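Matching sites in CalsepRRP from Calystegia sepium, a protein that is an RNase-related member of the T2 ribonuclease family, whose active enzymes cleave RNA, though its own enzymatic activity is uncertain (PDB 1JY5 (chain A, 2.05 Å), residues Leu10-Ser15 and Phe40-Leu45), and in its relative trichomaglin from Trichosanthes lepiniana (PDB 1SGL (chain B, 2.20 Å), residues Leu10-Ala15 and Phe40-Leu45). Structure 2 is superposed on structure 1 by the backbone atoms of these residues (RMSD 0.24 Å); each is numbered along its deposited sequence.

Structure 1 (1JY5); sequences LALTWS and FTIKGL.
Thr-13 and Lys-43 meet across two antiparallel strands near the centre of the chain. Strand 7-14 runs between strand 40-48 and strand 174-182. Thr-13 OG1 lies anti to its own carbonyl carbon (chi1 -56°), which turns it over the lysine. Thr-13 OG1 touches Lys-43 CB at 3.2 Å and Lys-43 CD at 3.7 Å. The lysine chain bends at chi2 and then runs on extended to NZ. Lys-43 and Gly-44 both face Ala-11, a classic beta bulge. Ala-11 O accepts from Lys-43 N (2.9 Å) and from Gly-44 N (3.2 Å). Thr-13 N is bonded to Thr-41 O at 2.7 Å. Trp-14 and Phe-40 form a T-shaped pair with planes at 74°. The indole edge points at the phenyl face, with Trp-14 CE3 over the ring centre. Leu-12 CB packs on Phe-40 CD2 at 3.7 Å. Helix 132-137 covers Leu-12 and Phe-40. Ser-15 OG is bonded to Gly-39 N. FTIKGL probably matches the first conserved active-site segment of T2 ribonucleases, usually with histidine in place of Lys-43.

Structure 2 (1SGL); sequences LALQWA and FTIHGL. With SO4 (sulfate ion), chain C; SO4 (sulfate ion), chain D.
Gln-13 crosses His-43 at a slant, amide and imidazole planes 11° apart. Gln-13 CG is anti to its own carbonyl carbon (chi1 -67°), and the chain is extended beyond it. Gln-13 OE1 comes to 2.8 Å from His-43 ND1, at an angle too poor for a hydrogen bond. Gln-13 NE2 bonds weakly to O1 of the chain C sulfate. His-43 NE2 bonds straight to O3 of the chain D sulfate (2.8 Å, 172°). Both are probably crystallisation ions. His-43 and Gly-44 both face Ala-11, a classic beta bulge. Ala-11 O accepts from His-43 N (2.9 Å) and weakly from Gly-44 N (3.4 Å). Gln-13 N is bonded to Thr-41 O at 2.8 Å. Trp-14 and Phe-40 form a T-shaped pair. The indole edge points at the phenyl face, with Trp-14 CE3 over the ring centre. Leu-12 CB packs on Phe-40 CD2 at 4.1 Å. Helix 132-139 covers Leu-12 and Phe-40. FTIHGL probably matches the family's first conserved active-site segment, consistent with a catalytic role for His-43.

How the two compare
The sharpest difference is at position 43. Lys-43(A) puts an aliphatic chain with a terminal amine where His-43(B) has a flat imidazole. The path starts alike: the CB atoms coincide, and chi1 is 171° against 177°. After superposition CD of Lys-43(A) and ND1 of His-43(B) are 0.7 Å apart, so a methylene takes the place of a ring nitrogen. Lys-43(A) therefore probably cannot replace the imidazole in acid-base chemistry. CE of Lys-43(A) falls near CE1 of His-43(B). CD2 of His-43(B) has no counterpart in Lys-43(A). The partner across the strands differs too. OG1 of Thr-13(A) and CG of Gln-13(B) are 0.9 Å apart, so a hydroxyl is replaced by a methylene. CD, OE1 and NE2 of Gln-13(B) extend further and bring an amide beside the imidazole. CG2 of Thr-13(A) has no counterpart in Gln-13(B). The two positions touch in both structures. The CA atoms that can be compared coincide within the error. The bonds of Ala-11(A) O with Lys-43(A) N and of Ala-11(B) O with His-43(B) N are kept. Leu-12(A), Phe-40(A) and Thr-41(A) keep their place with their counterparts. In structure 2 alone one sulfate touches Gln-13(B) and His-43(B) and a second touches His-43(B). At position 15, buried in both, OG of Ser-15(A) has no counterpart in Ala-15(B).

Structure 1 (1JY5)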
loop_
_atom_site.group_PDB
_atom_site.type_symbol
_atom_site.label_atom_id
_atom_site.label_comp_id
_atom_site.label_asym_id
_atom_site.label_seq_id
_atom_site.Cartn_x
_atom_site.Cartn_y
_atom_site.Cartn_z
ATOM N N LEU A 10 4.193 -3.315 3.791
ATOM C CA LEU A 10 2.931 -3.327 3.051
ATOM C C LEU A 10 2.456 -1.878 3.132
ATOM O O LEU A 10 2.109 -1.396 4.206
ATOM C CB LEU A 10 1.880 -4.256 3.695
ATOM C CG LEU A 10 0.459 -4.196 3.099
ATOM C CD1 LEU A 10 0.493 -4.623 1.643
ATOM C CD2 LEU A 10 -0.516 -5.096 3.877
ATOM N N ALA A 11 2.476 -1.179 2.004
ATOM C CA ALA A 11 2.037 0.208 1.979
ATOM C C ALA A 11 0.612 0.253 1.456
ATOM O O ALA A 11 0.280 -0.401 0.465
ATOM C CB ALA A 11 2.962 1.047 1.096
ATOM N N LEU A 12 -0.230 1.021 2.141
ATOM C CA LEU A 12 -1.637 1.154 1.776
ATOM C C LEU A 12 -1.963 2.619 1.498
ATOM O O LEU A 12 -1.468 3.515 2.179
ATOM C CB LEU A 12 -2.516 0.628 2.914
ATOM C CG LEU A 12 -2.212 -0.808 3.367
ATOM C CD1 LEU A 12 -3.058 -1.157 4.582
ATOM C CD2 LEU A 12 -2.484 -1.779 2.222
ATOM N N THR A 13 -2.807 2.855 0.503
ATOM C CA THR A 13 -3.181 4.209 0.126
ATOM C C THR A 13 -4.614 4.527 0.534
ATOM O O THR A 13 -5.516 3.716 0.324
ATOM C CB THR A 13 -3.073 4.396 -1.399
ATOM O OG1 THR A 13 -1.747 4.064 -1.826
ATOM C CG2 THR A 13 -3.388 5.830 -1.787
ATOM N N TRP A 14 -4.824 5.700 1.122
ATOM C CA TRP A 14 -6.174 6.101 1.503
ATOM C C TRP A 14 -6.776 6.699 0.231
ATOM O O TRP A 14 -6.384 7.780 -0.209
ATOM C CB TRP A 14 -6.136 7.132 2.634
ATOM C CG TRP A 14 -7.514 7.547 3.084
ATOM C CD1 TRP A 14 -8.169 8.704 2.766
ATOM C CD2 TRP A 14 -8.421 6.782 3.890
ATOM N NE1 TRP A 14 -9.430 8.708 3.325
ATOM C CE2 TRP A 14 -9.610 7.540 4.018
ATOM C CE3 TRP A 14 -8.348 5.529 4.515
ATOM C CZ2 TRP A 14 -10.714 7.085 4.747
ATOM C CZ3 TRP A 14 -9.446 5.076 5.241
ATOM C CH2 TRP A 14 -10.617 5.855 5.349
ATOM N N SER A 15 -7.726 5.980 -0.359
ATOM C CA SER A 15 -8.348 6.400 -1.613
ATOM C C SER A 15 -8.909 7.820 -1.608
ATOM O O SER A 15 -8.826 8.531 -2.614
ATOM C CB SER A 15 -9.458 5.418 -2.012
ATOM O OG SER A 15 -10.586 5.536 -1.163
ATOM N N PHE A 40 -8.714 2.111 2.480
ATOM C CA PHE A 40 -7.350 1.791 2.066
ATOM C C PHE A 40 -7.287 0.767 0.947
ATOM O O PHE A 40 -8.012 -0.225 0.968
ATOM C CB PHE A 40 -6.528 1.240 3.242
ATOM C CG PHE A 40 -6.098 2.279 4.231
ATOM C CD1 PHE A 40 -6.726 2.382 5.469
ATOM C CD2 PHE A 40 -5.066 3.157 3.924
ATOM C CE1 PHE A 40 -6.329 3.347 6.392
ATOM C CE2 PHE A 40 -4.661 4.128 4.837
ATOM C CZ PHE A 40 -5.295 4.222 6.075
ATOM N N THR A 41 -6.428 1.021 -0.035
ATOM C CA THR A 41 -6.201 0.078 -1.124
ATOM C C THR A 41 -4.692 -0.135 -1.157
ATOM O O THR A 41 -3.932 0.613 -0.537
ATOM C CB THR A 41 -6.674 0.593 -2.522
ATOM O OG1 THR A 41 -6.035 1.837 -2.826
ATOM C CG2 THR A 41 -8.187 0.753 -2.553
ATOM N N ILE A 42 -4.252 -1.153 -1.881
ATOM C CA ILE A 42 -2.828 -1.457 -1.941
ATOM C C ILE A 42 -1.994 -0.502 -2.780
ATOM O O ILE A 42 -2.305 -0.224 -3.938
ATOM C CB ILE A 42 -2.585 -2.890 -2.479
ATOM C CG1 ILE A 42 -3.324 -3.907 -1.598
ATOM C CG2 ILE A 42 -1.088 -3.199 -2.468
ATOM C CD1 ILE A 42 -3.368 -5.312 -2.180
ATOM N N LYS A 43 -0.941 0.021 -2.169
ATOM C CA LYS A 43 -0.004 0.870 -2.879
ATOM C C LYS A 43 1.039 -0.136 -3.378
ATOM O O LYS A 43 1.362 -0.188 -4.572
ATOM C CB LYS A 43 0.638 1.882 -1.932
ATOM C CG LYS A 43 1.789 2.654 -2.542
ATOM C CD LYS A 43 1.357 3.430 -3.769
ATOM C CE LYS A 43 2.553 4.134 -4.369
ATOM N NZ LYS A 43 2.208 4.886 -5.601
ATOM N N GLY A 44 1.553 -0.948 -2.453
ATOM C CA GLY A 44 2.526 -1.965 -2.823
ATOM C C GLY A 44 3.034 -2.829 -1.680
ATOM O O GLY A 44 2.690 -2.599 -0.525
ATOM N N LEU A 45 3.828 -3.848 -2.014
ATOM C CA LEU A 45 4.446 -4.725 -1.017
ATOM C C LEU A 45 5.911 -4.526 -1.356
ATOM O O LEU A 45 6.372 -4.938 -2.420
ATOM C CB LEU A 45 4.057 -6.198 -1.216
ATOM C CG LEU A 45 4.751 -7.181 -0.248
ATOM C CD1 LEU A 45 4.384 -6.856 1.201
ATOM C CD2 LEU A 45 4.326 -8.610 -0.580
#

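Structure 2 (1SGL)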
loop_
_atom_site.group_PDB
_atom_site.type_symbol
_atom_site.label_atom_id
_atom_site.label_comp_id
_atom_site.label_asym_id
_atom_site.label_seq_id
_atom_site.Cartn_x
_atom_site.Cartn_y
_atom_site.Cartn_z
ATOM N N LEU B 10 4.065 -3.327 3.824
ATOM C CA LEU B 10 2.883 -3.338 2.969
ATOM C C LEU B 10 2.329 -1.925 3.056
ATOM O O LEU B 10 1.815 -1.518 4.095
ATOM C CB LEU B 10 1.831 -4.331 3.472
ATOM C CG LEU B 10 0.472 -4.305 2.747
ATOM C CD1 LEU B 10 0.647 -4.617 1.268
ATOM C CD2 LEU B 10 -0.470 -5.316 3.394
ATOM N N ALA B 11 2.452 -1.179 1.967
ATOM C CA ALA B 11 1.985 0.196 1.914
ATOM C C ALA B 11 0.564 0.297 1.374
ATOM O O ALA B 11 0.258 -0.227 0.299
ATOM C CB ALA B 11 2.928 1.020 1.052
ATOM N N LEU B 12 -0.299 0.965 2.128
ATOM C CA LEU B 12 -1.689 1.155 1.736
ATOM C C LEU B 12 -1.960 2.645 1.593
ATOM O O LEU B 12 -1.400 3.454 2.327
ATOM C CB LEU B 12 -2.637 0.580 2.787
ATOM C CG LEU B 12 -2.472 -0.893 3.164
ATOM C CD1 LEU B 12 -3.545 -1.267 4.189
ATOM C CD2 LEU B 12 -2.586 -1.771 1.925
ATOM N N GLN B 13 -2.822 3.001 0.647
ATOM C CA GLN B 13 -3.162 4.394 0.411
ATOM C C GLN B 13 -4.630 4.650 0.678
ATOM O O GLN B 13 -5.472 3.808 0.375
ATOM C CB GLN B 13 -2.846 4.774 -1.037
ATOM C CG GLN B 13 -1.364 4.769 -1.334
ATOM C CD GLN B 13 -1.026 5.376 -2.670
ATOM O OE1 GLN B 13 0.139 5.386 -3.071
ATOM N NE2 GLN B 13 -2.035 5.894 -3.372
ATOM N N TRP B 14 -4.931 5.813 1.242
ATOM C CA TRP B 14 -6.309 6.184 1.523
ATOM C C TRP B 14 -6.900 6.795 0.253
ATOM O O TRP B 14 -6.484 7.872 -0.188
ATOM C CB TRP B 14 -6.383 7.200 2.672
ATOM C CG TRP B 14 -7.796 7.585 3.008
ATOM C CD1 TRP B 14 -8.382 8.806 2.827
ATOM C CD2 TRP B 14 -8.821 6.723 3.525
ATOM N NE1 TRP B 14 -9.712 8.758 3.195
ATOM C CE2 TRP B 14 -10.006 7.492 3.626
ATOM C CE3 TRP B 14 -8.851 5.378 3.915
ATOM C CZ2 TRP B 14 -11.205 6.961 4.098
ATOM C CZ3 TRP B 14 -10.050 4.846 4.387
ATOM C CH2 TRP B 14 -11.208 5.639 4.472
ATOM N N ALA B 15 -7.876 6.109 -0.325
ATOM C CA ALA B 15 -8.496 6.565 -1.567
ATOM C C ALA B 15 -9.001 8.008 -1.539
ATOM O O ALA B 15 -8.825 8.744 -2.502
ATOM C CB ALA B 15 -9.625 5.623 -1.952
ATOM N N PHE B 40 -8.933 2.002 2.245
ATOM C CA PHE B 40 -7.493 1.902 2.061
ATOM C C PHE B 40 -7.314 0.840 0.980
ATOM O O PHE B 40 -7.940 -0.215 1.046
ATOM C CB PHE B 40 -6.786 1.402 3.327
ATOM C CG PHE B 40 -6.428 2.486 4.301
ATOM C CD1 PHE B 40 -7.134 2.633 5.492
ATOM C CD2 PHE B 40 -5.394 3.370 4.023
ATOM C CE1 PHE B 40 -6.808 3.655 6.396
ATOM C CE2 PHE B 40 -5.064 4.393 4.914
ATOM C CZ PHE B 40 -5.768 4.535 6.100
ATOM N N THR B 41 -6.484 1.126 -0.015
ATOM C CA THR B 41 -6.201 0.165 -1.083
ATOM C C THR B 41 -4.690 -0.083 -1.100
ATOM O O THR B 41 -3.911 0.668 -0.505
ATOM C CB THR B 41 -6.651 0.682 -2.477
ATOM O OG1 THR B 41 -5.975 1.911 -2.781
ATOM C CG2 THR B 41 -8.171 0.908 -2.495
ATOM N N ILE B 42 -4.285 -1.139 -1.786
ATOM C CA ILE B 42 -2.881 -1.521 -1.865
ATOM C C ILE B 42 -2.042 -0.671 -2.804
ATOM O O ILE B 42 -2.434 -0.418 -3.940
ATOM C CB ILE B 42 -2.755 -2.986 -2.342
ATOM C CG1 ILE B 42 -3.472 -3.909 -1.358
ATOM C CG2 ILE B 42 -1.283 -3.365 -2.520
ATOM C CD1 ILE B 42 -3.755 -5.274 -1.925
ATOM N N HIS B 43 -0.889 -0.217 -2.325
ATOM C CA HIS B 43 0.015 0.518 -3.188
ATOM C C HIS B 43 1.106 -0.480 -3.586
ATOM O O HIS B 43 1.478 -0.565 -4.752
ATOM C CB HIS B 43 0.663 1.709 -2.488
ATOM C CG HIS B 43 1.649 2.424 -3.356
ATOM N ND1 HIS B 43 1.264 3.238 -4.400
ATOM C CD2 HIS B 43 3.001 2.354 -3.413
ATOM C CE1 HIS B 43 2.335 3.634 -5.068
ATOM N NE2 HIS B 43 3.401 3.111 -4.491
ATOM N N GLY B 44 1.603 -1.246 -2.612
ATOM C CA GLY B 44 2.633 -2.234 -2.900
ATOM C C GLY B 44 3.310 -2.863 -1.688
ATOM O O GLY B 44 3.191 -2.373 -0.560
ATOM N N LEU B 45 4.013 -3.964 -1.933
ATOM C CA LEU B 45 4.747 -4.691 -0.906
ATOM C C LEU B 45 6.232 -4.552 -1.252
ATOM O O LEU B 45 6.610 -4.662 -2.420
ATOM C CB LEU B 45 4.362 -6.170 -0.930
ATOM C CG LEU B 45 5.093 -7.073 0.069
ATOM C CD1 LEU B 45 4.480 -6.901 1.454
ATOM C CD2 LEU B 45 4.992 -8.519 -0.370
HETATM S S SO4 C . -0.670 5.746 -7.488
HETATM O O1 SO4 C . -0.401 5.854 -6.042
HETATM O O2 SO4 C . -1.356 6.967 -7.944
HETATM O O3 SO4 C . -1.529 4.578 -7.751
HETATM O O4 SO4 C . 0.604 5.592 -8.209
HETATM S S SO4 D . 7.277 3.314 -4.821
HETATM O O1 SO4 D . 8.206 4.456 -4.889
HETATM O O2 SO4 D . 7.835 2.195 -5.603
HETATM O O3 SO4 D . 5.978 3.712 -5.387
HETATM O O4 SO4 D . 7.085 2.895 -3.417
#